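Local atomic coordinates of ATP-dependent protease subunit HslV (Trypanosoma brucei brucei, PDB entry 4HNZ), a protein that forms the proteolytic core of a mitochondrial, proteasome-like complex and hydrolyses protein substrates that its partner HslU has recognised and unfolded. Residues E101-I106 with G119-G124. Numbering follows the deposited sequence.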
loop_
_atom_site.group_PDB
_atom_site.type_symbol
_atom_site.label_atom_id
_atom_site.label_comp_id
_atom_site.label_asym_id
_atom_site.label_seq_id
_atom_site.Cartn_x
_atom_site.Cartn_y
_atom_site.Cartn_z
ATOM N N GLU A 101 35.278 -23.024 23.158
ATOM C CA GLU A 101 36.143 -22.394 22.154
ATOM C C GLU A 101 35.459 -21.305 21.320
ATOM O O GLU A 101 36.039 -20.244 21.121
ATOM C CB GLU A 101 36.728 -23.452 21.191
ATOM C CG GLU A 101 37.907 -24.242 21.747
ATOM C CD GLU A 101 37.576 -24.929 23.056
ATOM O OE1 GLU A 101 36.479 -25.545 23.128
ATOM O OE2 GLU A 101 38.384 -24.800 24.026
ATOM N N GLU A 102 34.249 -21.578 20.831
ATOM C CA GLU A 102 33.644 -20.818 19.746
ATOM C C GLU A 102 32.249 -20.351 20.114
ATOM O O GLU A 102 31.484 -21.054 20.764
ATOM C CB GLU A 102 33.546 -21.671 18.445
ATOM C CG GLU A 102 34.855 -22.258 17.886
ATOM C CD GLU A 102 34.647 -23.445 16.912
ATOM O OE1 GLU A 102 34.561 -24.624 17.355
ATOM O OE2 GLU A 102 34.603 -23.222 15.674
ATOM N N THR A 103 31.903 -19.160 19.639
ATOM C CA THR A 103 30.540 -18.678 19.634
ATOM C C THR A 103 30.142 -18.209 18.234
ATOM O O THR A 103 30.842 -17.404 17.606
ATOM C CB THR A 103 30.372 -17.468 20.604
ATOM O OG1 THR A 103 30.870 -17.803 21.909
ATOM C CG2 THR A 103 28.952 -17.097 20.726
ATOM N N LEU A 104 28.968 -18.627 17.796
ATOM C CA LEU A 104 28.399 -18.180 16.540
ATOM C C LEU A 104 26.966 -17.742 16.691
ATOM O O LEU A 104 26.165 -18.374 17.347
ATOM C CB LEU A 104 28.380 -19.304 15.499
ATOM C CG LEU A 104 29.775 -19.731 15.190
ATOM C CD1 LEU A 104 29.977 -21.125 15.712
ATOM C CD2 LEU A 104 30.045 -19.667 13.692
ATOM N N GLU A 105 26.643 -16.741 15.917
ATOM C CA GLU A 105 25.320 -16.298 15.770
ATOM C C GLU A 105 24.881 -16.613 14.329
ATOM O O GLU A 105 25.593 -16.351 13.354
ATOM C CB GLU A 105 25.278 -14.790 16.067
ATOM C CG GLU A 105 24.108 -14.043 15.464
ATOM C CD GLU A 105 24.223 -12.508 15.641
ATOM O OE1 GLU A 105 25.155 -12.046 16.375
ATOM O OE2 GLU A 105 23.349 -11.788 15.045
ATOM N N ILE A 106 23.676 -17.157 14.223
ATOM C CA ILE A 106 23.074 -17.483 12.947
ATOM C C ILE A 106 21.669 -16.906 12.864
ATOM O O ILE A 106 20.880 -17.127 13.733
ATOM C CB ILE A 106 22.966 -18.991 12.784
ATOM C CG1 ILE A 106 24.272 -19.626 13.127
ATOM C CG2 ILE A 106 22.588 -19.312 11.356
ATOM C CD1 ILE A 106 24.142 -21.100 13.482
ATOM N N GLY A 119 34.736 -10.887 22.495
ATOM C CA GLY A 119 33.993 -12.084 22.892
ATOM C C GLY A 119 32.489 -11.944 23.055
ATOM O O GLY A 119 31.834 -12.818 23.609
ATOM N N ILE A 120 31.905 -10.890 22.517
ATOM C CA ILE A 120 30.480 -10.621 22.755
ATOM C C ILE A 120 29.618 -10.818 21.510
ATOM O O ILE A 120 29.905 -10.288 20.446
ATOM C CB ILE A 120 30.285 -9.165 23.261
ATOM C CG1 ILE A 120 30.956 -8.996 24.591
ATOM C CG2 ILE A 120 28.795 -8.787 23.358
ATOM C CD1 ILE A 120 31.157 -7.537 24.946
ATOM N N VAL A 121 28.523 -11.536 21.696
ATOM C CA VAL A 121 27.533 -11.793 20.667
ATOM C C VAL A 121 26.158 -11.721 21.283
ATOM O O VAL A 121 25.977 -12.117 22.412
ATOM C CB VAL A 121 27.674 -13.248 20.129
ATOM C CG1 VAL A 121 26.606 -13.568 19.099
ATOM C CG2 VAL A 121 29.026 -13.433 19.469
ATOM N N ALA A 122 25.190 -11.221 20.537
ATOM C CA ALA A 122 23.838 -11.086 21.065
ATOM C C ALA A 122 22.807 -11.013 19.960
ATOM O O ALA A 122 23.074 -10.469 18.894
ATOM C CB ALA A 122 23.738 -9.824 21.918
ATOM N N ILE A 123 21.612 -11.509 20.266
ATOM C CA ILE A 123 20.481 -11.475 19.362
ATOM C C ILE A 123 19.185 -11.082 20.094
ATOM O O ILE A 123 19.145 -10.994 21.319
ATOM C CB ILE A 123 20.238 -12.824 18.674
ATOM C CG1 ILE A 123 20.093 -13.961 19.683
ATOM C CG2 ILE A 123 21.386 -13.115 17.730
ATOM C CD1 ILE A 123 19.675 -15.295 19.101
ATOM N N GLY A 124 18.124 -10.866 19.285
ATOM C CA GLY A 124 16.799 -10.519 19.768
ATOM C C GLY A 124 16.569 -9.023 19.698
ATOM O O GLY A 124 17.484 -8.272 19.525
HETATM O O HOH W 1 30.758 -15.107 23.374
HETATM O O HOH W 2 22.955 -9.645 16.272
HETATM O O HOH W 3 26.087 -10.060 18.095
#
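Glu105 turns CG anti to its backbone N (chi1 157°), and the extended chain beyond CG takes the carboxylate to Val121, Ala122 and Ile123; Val121, with CG1 also anti to N (chi1 177°), lays that methyl against the Glu105 side chain. The two strands belong to different sheets of the Ntn-hydrolase sandwich, the proteasome fold: 103-107 pairs with 93-98, 120-123 with 3-8. A closest axis approach of 7.6 Å, an angle of 27° between strand directions and no direct hydrogen bond across fit face-to-face sheet packing, with Thr103 and Glu105 turned toward 120-123 and Val121 and Ile123 turned back toward them. Val121 CG1 lies 3.5 Å from Glu105 CB and also touches OE1, while Ile123 CG2 rests 3.6 Å from Glu105 CD as the two side chains run past each other in opposite senses. Further along, Thr103 CG2 meets Val121 CG2 at 3.9 Å, and Ile96 of the neighbouring strand packs on both residues. Thr103 OG1 is hydrogen-bonded to Arg7 and reaches Gly119 O through a water. Leu22 of a second subunit packs on Glu105, and Ile123 lies about 6 Å, side chain to side chain, from Thr1, probably the catalytic residue, as in related proteases. Two waters join the buried carboxylate to the Ala122 backbone: one donates to Glu105 OE2 (2.5 Å) and Ala122 O, the other donates to Glu105 OE1 while accepting from Ala122 N, its oxygen 2.8 Å from each.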